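Long-range contacts in cellulase (Bacillus sp. BG-CS10, PDB 5E09), which probably hydrolyses internal beta-1,4-glucosidic bonds of cellulose, joining a family 5 glycosidase barrel to two carbohydrate-binding-type domains: residues 197-202 / 250-255; 366-371 / 418-423; 434-439 / 450-455; 505-510 / 526-531. All blocks are in the same frame, centred on the assembly; numbering follows the deposited sequence.

Interaction 1: residues 197-202 / 250-255; sequences TATSQD and IDTFNR
The backbone carbonyl oxygen of Thr199 receives the side chain of Arg255 in a short bond, NE to O 2.5 Å, which is nearly straight at 169° about the hydrogen. The contact belongs to the TIM barrel of the family 5 glycosidase: the segment 197-202 leads from strand 190-193 into helix 201-214, while Arg255 sits on helix 243-261, which comes after the next barrel strand, 219-225. The CG of Arg255 lies between its own backbone N and carbonyl carbon (chi1 59°). From there the chain runs extended as far as NE and meets Thr199 at about a right angle, with the carbonyl oxygen in the plane of the guanidinium. An arginine suits this place because one flat head can address two acceptors: NH2 adds a weak bond to Thr199 OG1 at 3.3 Å. A face of the guanidinium also rests against the helix itself, where Thr252 CA stands 3.7 Å above the plane toward its rim.

Thr252 turns its hydroxyl back to the carbonyl of Asp248, one helical turn earlier, and offers its methyl to the loop. CG2 of Thr252 lies 3.7 Å from CB of Thr199, and the same methyl stands over the centre of the Phe253 ring, which packs edge-to-face with Tyr225. Gln201 and Arg255 slide past each other in opposite directions. The amide of Gln201 sends NE2 to Asn205 and Thr259, while its OE1 comes to 3.4 Å from CB of Arg255.

Interaction 2: residues 366-371 / 418-423; sequences HGNELT and QFNSGA
Asn420 reaches across to Glu369 and Thr371, and each atom of its side chain finds a partner there. CB lies 4.0 Å from the methyl CG2 of Thr371. CG stands between the backbone N and the carbonyl carbon (chi1 56°), 3.4 Å from the backbone N of Glu369. Asn420 OD1 accepts a hydrogen bond from Glu369 N at 2.7 Å, with the donor above the carbonyl plane. ND2 ends beside CG of Glu369 at 3.4 Å. In return the backbone N of Asn420 binds Glu369 O at 2.8 Å, so asparagine extends the strand pairing with its own amide oxygen.

Asn368 puts OD1 3.5 Å from CB of Ser421 and gives ND2 to the carbonyl of Arg339. An alanine here would probably leave that carbonyl without this donor and open a gap beside Ser421.

Leu370 and Phe419 form an antiparallel non-hydrogen-bonded pair whose side chains diverge, yet Leu370 CD1 bends back over the phenyl face in a CH-pi contact, 4.2 Å from its centroid. The contact lies in the X2 module, an E-set domain, where strands 370-375 and 410-419 are neighbours within a mixed sheet and the Phe419 side chain packs on the loop residues Ala341 and Leu365.

Interaction 3: residues 434-439 / 450-455; sequences EPTLEN and PAHFNG
Glu438 OE2 meets the imidazole of His452 at its edge, where NE2 donates a hydrogen bond of 2.6 Å. The carboxylate is approached on its anti side, and its plane is turned 50° from the ring. A second flat group, the Phe453 ring, carries Ala451 CB on one face, offset toward the rim. That methyl in turn touches Leu437 CD2 at 3.7 Å.

These residues belong to a beta hairpin of the carbohydrate-binding module, strands 436-443 and 447-452. Thr436 and His452 form a hydrogen-bonded pair on one face; Leu437 and Ala451 form a non-hydrogen-bonded pair on the other, where Leu437 packs on Phe514, Val522 and Tyr524. At the hairpin's open end the amide of Asn454 extends the ladder: ND2 reaches Glu434 O at 2.9 Å, from above the carbonyl plane, and also donates to a water. Asparagine suits this position, since it tolerates the positive phi of 52° well.

An alanine in place of Glu438 would probably leave NE2 of His452 without its carboxylate mate and the ring freer to turn. The hairpin thus divides its chemistry, with an apolar face turned to side chains of strands 509-516 and 521-529 and an acid-imidazole pair on the other, whose negative charge may favour a protonated histidine.

Interaction 4: residues 505-510 / 526-531; sequences VRDDDI and LSKNGN
Lys528 has the largest surface buried here, and its ammonium is held at two points by the segment 505-510: NZ lies 3.0 Å from Asp507 OD1, a salt bridge, and 3.1 Å from the carbonyl oxygen of Val505. The setting is a beta hairpin of the carbohydrate-binding module, strands 509-516 and 521-529, where the chain leading into the first strand lies against the end of the second. The lysine starts with CG anti to the backbone N (chi1 167°), runs extended through CE, and turns only at its last bond (chi4 -71°), which brings NZ round to its acceptors. A long aliphatic stem with a charged end suits this path: CD passes 3.5 Å from CG2 of Val505, while Phe502 of helix 499-502 also packs on it.

Asp507 OD1 serves a second donor. The backbone N of Gly530 reaches it at 3.1 Å from the face of the carboxylate opposite to the one taken by NZ, so the aspartate pins the turn as well as the lysine. The backbone of Gly530 has a positive phi (58°), which a residue without a side chain adopts most easily.

Leu526 pairs with Ile510 as a hydrogen-bonded antiparallel pair, Ile510 N to Leu526 O 2.8 Å and Leu526 N to Ile510 O 2.9 Å. Their branched side chains share one face of the sheet, CB to CB 4.2 Å, with Leu526 against Phe502 and Ile510 against Tyr465. The other face is polar: there the Ser527 hydroxyl OG donates to Asp509 OD1 at 2.9 Å, from above the carboxylate plane.

In the fold
The four contacts follow one another along the chain and sample all three modules. Interaction 1 belongs to the TIM barrel, interaction 2 to the X2 domain, and interactions 3 and 4 to the carbohydrate-binding module at the C-terminal end. Interactions 3 and 4 share one antiparallel sheet: strand 532-536 stands between their two hairpins; their centres are 22 Å apart and their nearest atoms about 8 Å. Interactions 1 and 2 approach to about 11 Å between nearest atoms without touching. Segment 197-202 follows barrel strand 190-193, at the end where TIM-barrel enzymes carry their active sites; the centre of interaction 3 is 44 Å from that of interaction 1.

Interaction 1: residues 197-202 / 250-255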
loop_
_atom_site.group_PDB
_atom_site.type_symbol
_atom_site.label_atom_id
_atom_site.label_comp_id
_atom_site.label_asym_id
_atom_site.label_seq_id
_atom_site.Cartn_x
_atom_site.Cartn_y
_atom_site.Cartn_z
ATOM N N THR A 197 -3.811 -9.310 11.990
ATOM C CA THR A 197 -2.476 -9.312 11.380
ATOM C C THR A 197 -1.648 -8.097 11.782
ATOM O O THR A 197 -0.906 -7.557 10.970
ATOM C CB THR A 197 -2.534 -9.374 9.831
ATOM O OG1 THR A 197 -3.214 -8.219 9.319
ATOM C CG2 THR A 197 -3.243 -10.642 9.363
ATOM N N ALA A 198 -1.779 -7.671 13.038
ATOM C CA ALA A 198 -1.058 -6.502 13.536
ATOM C C ALA A 198 0.248 -6.910 14.220
ATOM O O ALA A 198 0.525 -8.095 14.382
ATOM C CB ALA A 198 -1.933 -5.710 14.489
ATOM N N THR A 199 1.042 -5.931 14.639
ATOM C CA THR A 199 2.413 -6.216 15.048
ATOM C C THR A 199 2.765 -5.804 16.475
ATOM O O THR A 199 3.944 -5.706 16.813
ATOM C CB THR A 199 3.413 -5.536 14.089
ATOM O OG1 THR A 199 3.278 -4.109 14.176
ATOM C CG2 THR A 199 3.159 -5.982 12.655
ATOM N N SER A 200 1.758 -5.574 17.312
ATOM C CA SER A 200 1.998 -5.303 18.726
ATOM C C SER A 200 2.726 -6.474 19.377
ATOM O O SER A 200 2.477 -7.635 19.038
ATOM C CB SER A 200 0.683 -5.033 19.456
ATOM O OG SER A 200 -0.010 -3.954 18.857
ATOM N N GLN A 201 3.623 -6.171 20.309
ATOM C CA GLN A 201 4.416 -7.214 20.955
ATOM C C GLN A 201 3.538 -8.304 21.577
ATOM O O GLN A 201 3.886 -9.479 21.530
ATOM C CB GLN A 201 5.334 -6.608 22.018
ATOM C CG GLN A 201 6.347 -7.585 22.596
ATOM C CD GLN A 201 7.151 -8.298 21.523
ATOM O OE1 GLN A 201 7.884 -7.672 20.756
ATOM N NE2 GLN A 201 7.015 -9.618 21.461
ATOM N N ASP A 202 2.392 -7.923 22.137
ATOM C CA ASP A 202 1.530 -8.906 22.783
ATOM C C ASP A 202 0.898 -9.864 21.773
ATOM O O ASP A 202 0.836 -11.081 22.003
ATOM C CB ASP A 202 0.436 -8.223 23.600
ATOM C CG ASP A 202 -0.444 -9.220 24.334
ATOM O OD1 ASP A 202 0.081 -9.954 25.205
ATOM O OD2 ASP A 202 -1.658 -9.274 24.039
ATOM N N ILE A 250 11.262 0.630 11.317
ATOM C CA ILE A 250 12.370 0.021 12.048
ATOM C C ILE A 250 11.903 -0.705 13.309
ATOM O O ILE A 250 12.244 -1.868 13.512
ATOM C CB ILE A 250 13.432 1.075 12.418
ATOM C CG1 ILE A 250 14.215 1.486 11.170
ATOM C CG2 ILE A 250 14.385 0.539 13.476
ATOM C CD1 ILE A 250 15.289 2.500 11.440
ATOM N N ASP A 251 11.118 -0.025 14.141
ATOM C CA ASP A 251 10.599 -0.622 15.369
ATOM C C ASP A 251 9.727 -1.841 15.073
ATOM O O ASP A 251 9.937 -2.936 15.643
ATOM C CB ASP A 251 9.794 0.408 16.175
ATOM C CG ASP A 251 10.644 1.581 16.652
ATOM O OD1 ASP A 251 11.890 1.474 16.630
ATOM O OD2 ASP A 251 10.066 2.612 17.059
ATOM N N THR A 252 8.759 -1.650 14.173
ATOM C CA THR A 252 7.829 -2.722 13.832
ATOM C C THR A 252 8.567 -4.000 13.469
ATOM O O THR A 252 8.355 -5.068 14.074
ATOM C CB THR A 252 6.909 -2.335 12.659
ATOM O OG1 THR A 252 6.126 -1.188 13.015
ATOM C CG2 THR A 252 5.986 -3.491 12.306
ATOM N N PHE A 253 9.464 -3.905 12.498
ATOM C CA PHE A 253 10.055 -5.138 12.013
ATOM C C PHE A 253 11.230 -5.600 12.870
ATOM O O PHE A 253 11.633 -6.757 12.798
ATOM C CB PHE A 253 10.412 -4.978 10.542
ATOM C CG PHE A 253 9.191 -4.935 9.662
ATOM C CD1 PHE A 253 8.480 -6.094 9.401
ATOM C CD2 PHE A 253 8.710 -3.735 9.169
ATOM C CE1 PHE A 253 7.336 -6.071 8.625
ATOM C CE2 PHE A 253 7.566 -3.698 8.388
ATOM C CZ PHE A 253 6.875 -4.870 8.113
ATOM N N ASN A 254 11.735 -4.723 13.729
ATOM C CA ASN A 254 12.653 -5.171 14.769
ATOM C C ASN A 254 11.961 -6.145 15.702
ATOM O O ASN A 254 12.490 -7.218 15.982
ATOM C CB ASN A 254 13.217 -4.002 15.579
ATOM C CG ASN A 254 14.464 -3.410 14.955
ATOM O OD1 ASN A 254 15.053 -3.991 14.043
ATOM N ND2 ASN A 254 14.875 -2.247 15.449
ATOM N N ARG A 255 10.773 -5.797 16.189
ATOM C CA ARG A 255 10.143 -6.736 17.107
ATOM C C ARG A 255 9.597 -7.965 16.368
ATOM O O ARG A 255 9.577 -9.068 16.935
ATOM C CB ARG A 255 9.051 -6.059 17.941
ATOM C CG ARG A 255 7.933 -5.422 17.182
ATOM C CD ARG A 255 6.882 -4.890 18.141
ATOM N NE ARG A 255 5.840 -4.178 17.417
ATOM C CZ ARG A 255 5.893 -2.885 17.124
ATOM N NH1 ARG A 255 6.934 -2.162 17.510
ATOM N NH2 ARG A 255 4.903 -2.317 16.450
#

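Interaction 2: residues 366-371 / 418-423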
loop_
_atom_site.group_PDB
_atom_site.type_symbol
_atom_site.label_atom_id
_atom_site.label_comp_id
_atom_site.label_asym_id
_atom_site.label_seq_id
_atom_site.Cartn_x
_atom_site.Cartn_y
_atom_site.Cartn_z
ATOM N N HIS A 366 22.634 6.466 -0.178
ATOM C CA HIS A 366 22.395 5.150 0.419
ATOM C C HIS A 366 23.492 4.147 0.052
ATOM O O HIS A 366 23.206 2.991 -0.269
ATOM C CB HIS A 366 21.024 4.600 -0.008
ATOM C CG HIS A 366 19.863 5.423 0.464
ATOM N ND1 HIS A 366 18.700 5.556 -0.265
ATOM C CD2 HIS A 366 19.684 6.144 1.597
ATOM C CE1 HIS A 366 17.856 6.330 0.396
ATOM N NE2 HIS A 366 18.428 6.698 1.527
ATOM N N GLY A 367 24.742 4.598 0.085
ATOM C CA GLY A 367 25.869 3.727 -0.203
ATOM C C GLY A 367 26.188 3.579 -1.682
ATOM O O GLY A 367 27.133 2.883 -2.049
ATOM N N ASN A 368 25.402 4.228 -2.535
ATOM C CA ASN A 368 25.651 4.189 -3.972
ATOM C C ASN A 368 26.446 5.400 -4.424
ATOM O O ASN A 368 26.762 6.277 -3.623
ATOM C CB ASN A 368 24.337 4.110 -4.751
ATOM C CG ASN A 368 23.596 2.814 -4.510
ATOM O OD1 ASN A 368 24.211 1.765 -4.328
ATOM N ND2 ASN A 368 22.263 2.880 -4.501
ATOM N N GLU A 369 26.764 5.441 -5.713
ATOM C CA GLU A 369 27.510 6.549 -6.295
ATOM C C GLU A 369 26.821 7.053 -7.559
ATOM O O GLU A 369 26.361 6.256 -8.375
ATOM C CB GLU A 369 28.945 6.119 -6.622
ATOM C CG GLU A 369 29.726 5.525 -5.454
ATOM C CD GLU A 369 30.141 6.563 -4.425
ATOM O OE1 GLU A 369 29.947 7.774 -4.666
ATOM O OE2 GLU A 369 30.647 6.158 -3.358
ATOM N N LEU A 370 26.746 8.372 -7.712
ATOM C CA LEU A 370 26.245 8.969 -8.942
ATOM C C LEU A 370 27.251 8.725 -10.059
ATOM O O LEU A 370 28.456 8.902 -9.852
ATOM C CB LEU A 370 26.009 10.468 -8.764
ATOM C CG LEU A 370 25.440 11.214 -9.972
ATOM C CD1 LEU A 370 23.961 10.892 -10.165
ATOM C CD2 LEU A 370 25.661 12.715 -9.836
ATOM N N THR A 371 26.769 8.313 -11.231
ATOM C CA THR A 371 27.658 8.075 -12.366
ATOM C C THR A 371 27.332 8.938 -13.590
ATOM O O THR A 371 28.147 9.044 -14.505
ATOM C CB THR A 371 27.639 6.602 -12.796
ATOM O OG1 THR A 371 26.312 6.230 -13.183
ATOM C CG2 THR A 371 28.111 5.713 -11.659
ATOM N N GLN A 418 21.658 8.644 -12.714
ATOM C CA GLN A 418 22.121 7.271 -12.837
ATOM C C GLN A 418 23.170 6.978 -11.781
ATOM O O GLN A 418 23.976 7.838 -11.435
ATOM C CB GLN A 418 22.694 7.025 -14.228
ATOM C CG GLN A 418 21.787 7.475 -15.356
ATOM C CD GLN A 418 22.475 7.427 -16.712
ATOM O OE1 GLN A 418 23.559 7.989 -16.897
ATOM N NE2 GLN A 418 21.847 6.746 -17.666
ATOM N N PHE A 419 23.160 5.753 -11.277
ATOM C CA PHE A 419 24.008 5.386 -10.155
ATOM C C PHE A 419 24.713 4.068 -10.430
ATOM O O PHE A 419 24.278 3.292 -11.283
ATOM C CB PHE A 419 23.180 5.303 -8.864
ATOM C CG PHE A 419 22.508 6.597 -8.499
ATOM C CD1 PHE A 419 21.240 6.892 -8.971
ATOM C CD2 PHE A 419 23.159 7.532 -7.710
ATOM C CE1 PHE A 419 20.632 8.095 -8.648
ATOM C CE2 PHE A 419 22.556 8.738 -7.391
ATOM C CZ PHE A 419 21.294 9.017 -7.856
ATOM N N ASN A 420 25.805 3.818 -9.714
ATOM C CA ASN A 420 26.571 2.598 -9.930
ATOM C C ASN A 420 25.744 1.367 -9.584
ATOM O O ASN A 420 25.975 0.284 -10.121
ATOM C CB ASN A 420 27.881 2.614 -9.129
ATOM C CG ASN A 420 27.672 2.830 -7.646
ATOM O OD1 ASN A 420 26.604 3.259 -7.209
ATOM N ND2 ASN A 420 28.707 2.546 -6.857
ATOM N N SER A 421 24.768 1.548 -8.699
ATOM C CA SER A 421 23.837 0.483 -8.354
ATOM C C SER A 421 22.461 1.059 -8.030
ATOM O O SER A 421 22.351 2.202 -7.581
ATOM C CB SER A 421 24.365 -0.330 -7.172
ATOM O OG SER A 421 23.690 -1.571 -7.067
ATOM N N GLY A 422 21.418 0.267 -8.268
ATOM C CA GLY A 422 20.062 0.651 -7.915
ATOM C C GLY A 422 19.283 1.241 -9.071
ATOM O O GLY A 422 19.768 1.286 -10.199
ATOM N N ALA A 423 18.066 1.694 -8.790
ATOM C CA ALA A 423 17.229 2.296 -9.820
ATOM C C ALA A 423 17.665 3.722 -10.111
ATOM O O ALA A 423 18.272 4.389 -9.265
ATOM C CB ALA A 423 15.761 2.268 -9.403
#

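Interaction 3: residues 434-439 / 450-455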
loop_
_atom_site.group_PDB
_atom_site.type_symbol
_atom_site.label_atom_id
_atom_site.label_comp_id
_atom_site.label_asym_id
_atom_site.label_seq_id
_atom_site.Cartn_x
_atom_site.Cartn_y
_atom_site.Cartn_z
ATOM N N GLU A 434 3.096 31.155 -9.341
ATOM C CA GLU A 434 2.316 31.112 -8.115
ATOM C C GLU A 434 0.879 30.689 -8.413
ATOM O O GLU A 434 0.188 31.354 -9.192
ATOM C CB GLU A 434 2.333 32.468 -7.428
ATOM C CG GLU A 434 1.459 32.550 -6.195
ATOM C CD GLU A 434 1.089 33.981 -5.845
ATOM O OE1 GLU A 434 0.584 34.709 -6.730
ATOM O OE2 GLU A 434 1.316 34.385 -4.684
ATOM N N PRO A 435 0.425 29.584 -7.789
ATOM C CA PRO A 435 -0.935 29.076 -8.026
ATOM C C PRO A 435 -2.015 30.072 -7.585
ATOM O O PRO A 435 -1.812 30.846 -6.650
ATOM C CB PRO A 435 -0.988 27.784 -7.190
ATOM C CG PRO A 435 0.079 27.926 -6.172
ATOM C CD PRO A 435 1.161 28.769 -6.805
ATOM N N THR A 436 -3.158 30.035 -8.260
ATOM C CA THR A 436 -4.216 31.023 -8.082
ATOM C C THR A 436 -5.591 30.364 -7.965
ATOM O O THR A 436 -5.911 29.437 -8.711
ATOM C CB THR A 436 -4.224 32.034 -9.263
ATOM O OG1 THR A 436 -2.971 32.723 -9.304
ATOM C CG2 THR A 436 -5.346 33.053 -9.130
ATOM N N LEU A 437 -6.402 30.848 -7.027
ATOM C CA LEU A 437 -7.766 30.366 -6.872
ATOM C C LEU A 437 -8.773 31.469 -7.174
ATOM O O LEU A 437 -8.432 32.649 -7.158
ATOM C CB LEU A 437 -7.982 29.831 -5.461
ATOM C CG LEU A 437 -6.979 28.768 -5.029
ATOM C CD1 LEU A 437 -7.147 28.462 -3.554
ATOM C CD2 LEU A 437 -7.144 27.517 -5.876
ATOM N N GLU A 438 -10.015 31.078 -7.438
ATOM C CA GLU A 438 -11.066 32.030 -7.777
ATOM C C GLU A 438 -12.268 31.959 -6.839
ATOM O O GLU A 438 -12.498 30.949 -6.173
ATOM C CB GLU A 438 -11.533 31.798 -9.213
ATOM C CG GLU A 438 -10.448 32.014 -10.250
ATOM C CD GLU A 438 -10.945 31.798 -11.663
ATOM O OE1 GLU A 438 -12.158 31.551 -11.834
ATOM O OE2 GLU A 438 -10.126 31.874 -12.603
ATOM N N ASN A 439 -13.036 33.044 -6.795
ATOM C CA ASN A 439 -14.314 33.047 -6.091
ATOM C C ASN A 439 -15.266 32.026 -6.691
ATOM O O ASN A 439 -15.210 31.738 -7.893
ATOM C CB ASN A 439 -14.960 34.432 -6.138
ATOM C CG ASN A 439 -14.085 35.500 -5.531
ATOM O OD1 ASN A 439 -13.261 35.220 -4.667
ATOM N ND2 ASN A 439 -14.257 36.736 -5.982
ATOM N N PRO A 450 -12.457 26.865 -8.519
ATOM C CA PRO A 450 -11.682 26.994 -9.757
ATOM C C PRO A 450 -10.226 27.306 -9.434
ATOM O O PRO A 450 -9.944 28.184 -8.618
ATOM C CB PRO A 450 -12.362 28.158 -10.483
ATOM C CG PRO A 450 -13.758 28.177 -9.942
ATOM C CD PRO A 450 -13.631 27.757 -8.500
ATOM N N ALA A 451 -9.312 26.573 -10.051
ATOM C CA ALA A 451 -7.910 26.650 -9.670
ATOM C C ALA A 451 -6.992 26.826 -10.865
ATOM O O ALA A 451 -7.129 26.140 -11.877
ATOM C CB ALA A 451 -7.515 25.406 -8.894
ATOM N N HIS A 452 -6.058 27.759 -10.741
ATOM C CA HIS A 452 -4.969 27.882 -11.692
ATOM C C HIS A 452 -3.727 27.315 -11.028
ATOM O O HIS A 452 -3.047 28.007 -10.268
ATOM C CB HIS A 452 -4.759 29.337 -12.112
ATOM C CG HIS A 452 -5.949 29.951 -12.781
ATOM N ND1 HIS A 452 -6.315 29.645 -14.076
ATOM C CD2 HIS A 452 -6.854 30.855 -12.339
ATOM C CE1 HIS A 452 -7.395 30.334 -14.399
ATOM N NE2 HIS A 452 -7.743 31.075 -13.362
ATOM N N PHE A 453 -3.453 26.043 -11.296
ATOM C CA PHE A 453 -2.374 25.333 -10.622
ATOM C C PHE A 453 -1.003 25.835 -11.067
ATOM O O PHE A 453 -0.033 25.785 -10.297
ATOM C CB PHE A 453 -2.493 23.824 -10.866
ATOM C CG PHE A 453 -3.686 23.193 -10.189
ATOM C CD1 PHE A 453 -3.703 23.010 -8.814
ATOM C CD2 PHE A 453 -4.785 22.786 -10.925
ATOM C CE1 PHE A 453 -4.792 22.436 -8.187
ATOM C CE2 PHE A 453 -5.882 22.209 -10.305
ATOM C CZ PHE A 453 -5.886 22.036 -8.935
ATOM N N ASN A 454 -0.930 26.315 -12.306
ATOM C CA ASN A 454 0.288 26.921 -12.833
ATOM C C ASN A 454 1.536 26.052 -12.660
ATOM O O ASN A 454 2.576 26.532 -12.214
ATOM C CB ASN A 454 0.511 28.283 -12.168
ATOM C CG ASN A 454 -0.559 29.284 -12.539
ATOM O OD1 ASN A 454 -1.180 29.168 -13.595
ATOM N ND2 ASN A 454 -0.781 30.278 -11.679
ATOM N N GLY A 455 1.422 24.772 -12.998
ATOM C CA GLY A 455 2.552 23.861 -12.923
ATOM C C GLY A 455 2.878 23.364 -11.524
ATOM O O GLY A 455 3.831 22.615 -11.331
HETATM O O HOH W 1 -2.789 32.495 -12.548
#

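Interaction 4: residues 505-510 / 526-531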
loop_
_atom_site.group_PDB
_atom_site.type_symbol
_atom_site.label_atom_id
_atom_site.label_comp_id
_atom_site.label_asym_id
_atom_site.label_seq_id
_atom_site.Cartn_x
_atom_site.Cartn_y
_atom_site.Cartn_z
ATOM N N VAL A 505 -18.549 20.441 9.575
ATOM C CA VAL A 505 -18.198 21.811 9.925
ATOM C C VAL A 505 -19.441 22.623 10.282
ATOM O O VAL A 505 -20.494 22.490 9.653
ATOM C CB VAL A 505 -17.415 22.531 8.786
ATOM C CG1 VAL A 505 -16.084 21.843 8.528
ATOM C CG2 VAL A 505 -18.222 22.580 7.516
ATOM N N ARG A 506 -19.306 23.452 11.310
ATOM C CA ARG A 506 -20.363 24.354 11.741
ATOM C C ARG A 506 -20.625 25.405 10.656
ATOM O O ARG A 506 -19.839 25.546 9.716
ATOM C CB ARG A 506 -19.967 25.049 13.046
ATOM C CG ARG A 506 -19.154 26.292 12.754
ATOM C CD ARG A 506 -18.436 26.954 13.925
ATOM N NE ARG A 506 -17.750 26.046 14.829
ATOM C CZ ARG A 506 -16.725 26.417 15.589
ATOM N NH1 ARG A 506 -16.252 27.655 15.508
ATOM N NH2 ARG A 506 -16.146 25.543 16.397
ATOM N N ASP A 507 -21.723 26.145 10.794
ATOM C CA ASP A 507 -21.978 27.310 9.950
ATOM C C ASP A 507 -21.097 28.468 10.398
ATOM O O ASP A 507 -21.328 29.056 11.454
ATOM C CB ASP A 507 -23.450 27.726 10.005
ATOM C CG ASP A 507 -24.387 26.624 9.553
ATOM O OD1 ASP A 507 -24.162 26.057 8.459
ATOM O OD2 ASP A 507 -25.353 26.330 10.292
ATOM N N ASP A 508 -20.098 28.798 9.593
ATOM C CA ASP A 508 -19.073 29.745 9.999
ATOM C C ASP A 508 -18.178 30.093 8.823
ATOM O O ASP A 508 -18.341 29.565 7.723
ATOM C CB ASP A 508 -18.230 29.155 11.132
ATOM C CG ASP A 508 -17.560 30.210 11.990
ATOM O OD1 ASP A 508 -17.506 31.385 11.571
ATOM O OD2 ASP A 508 -17.072 29.854 13.088
ATOM N N ASP A 509 -17.233 30.991 9.065
ATOM C CA ASP A 509 -16.147 31.218 8.130
ATOM C C ASP A 509 -15.089 30.158 8.369
ATOM O O ASP A 509 -14.749 29.849 9.512
ATOM C CB ASP A 509 -15.564 32.619 8.297
ATOM C CG ASP A 509 -16.328 33.657 7.513
ATOM O OD1 ASP A 509 -17.438 33.334 7.042
ATOM O OD2 ASP A 509 -15.826 34.792 7.370
ATOM N N ILE A 510 -14.598 29.582 7.284
ATOM C CA ILE A 510 -13.552 28.576 7.346
ATOM C C ILE A 510 -12.362 29.045 6.521
ATOM O O ILE A 510 -12.485 29.292 5.330
ATOM C CB ILE A 510 -14.047 27.211 6.832
ATOM C CG1 ILE A 510 -15.296 26.777 7.601
ATOM C CG2 ILE A 510 -12.953 26.168 6.951
ATOM C CD1 ILE A 510 -16.191 25.826 6.835
ATOM N N LEU A 526 -14.009 30.111 3.057
ATOM C CA LEU A 526 -15.357 29.605 2.822
ATOM C C LEU A 526 -16.339 30.228 3.809
ATOM O O LEU A 526 -16.014 30.441 4.970
ATOM C CB LEU A 526 -15.406 28.079 2.943
ATOM C CG LEU A 526 -14.440 27.240 2.101
ATOM C CD1 LEU A 526 -14.692 25.754 2.327
ATOM C CD2 LEU A 526 -14.557 27.589 0.628
ATOM N N SER A 527 -17.534 30.537 3.334
ATOM C CA SER A 527 -18.645 30.861 4.211
ATOM C C SER A 527 -19.702 29.796 3.995
ATOM O O SER A 527 -20.272 29.689 2.908
ATOM C CB SER A 527 -19.197 32.259 3.928
ATOM O OG SER A 527 -18.249 33.254 4.270
ATOM N N LYS A 528 -19.929 28.984 5.018
ATOM C CA LYS A 528 -20.926 27.922 4.952
ATOM C C LYS A 528 -22.178 28.280 5.741
ATOM O O LYS A 528 -22.108 28.655 6.912
ATOM C CB LYS A 528 -20.368 26.597 5.475
ATOM C CG LYS A 528 -21.470 25.568 5.716
ATOM C CD LYS A 528 -20.936 24.194 6.045
ATOM C CE LYS A 528 -22.059 23.219 6.390
ATOM N NZ LYS A 528 -22.687 23.506 7.712
ATOM N N ASN A 529 -23.322 28.153 5.082
ATOM C CA ASN A 529 -24.613 28.303 5.730
ATOM C C ASN A 529 -25.596 27.287 5.161
ATOM O O ASN A 529 -25.918 27.313 3.964
ATOM C CB ASN A 529 -25.134 29.723 5.563
ATOM C CG ASN A 529 -26.210 30.059 6.561
ATOM O OD1 ASN A 529 -27.379 30.144 6.215
ATOM N ND2 ASN A 529 -25.822 30.217 7.818
ATOM N N GLY A 530 -26.047 26.378 6.022
ATOM C CA GLY A 530 -26.890 25.274 5.606
ATOM C C GLY A 530 -26.194 24.445 4.550
ATOM O O GLY A 530 -25.073 23.985 4.747
ATOM N N ASN A 531 -26.851 24.276 3.411
ATOM C CA ASN A 531 -26.282 23.514 2.314
ATOM C C ASN A 531 -25.569 24.385 1.296
ATOM O O ASN A 531 -25.239 23.917 0.208
ATOM C CB ASN A 531 -27.373 22.707 1.612
ATOM C CG ASN A 531 -27.726 21.439 2.360
ATOM O OD1 ASN A 531 -27.009 20.441 2.284
ATOM N ND2 ASN A 531 -28.836 21.471 3.091
#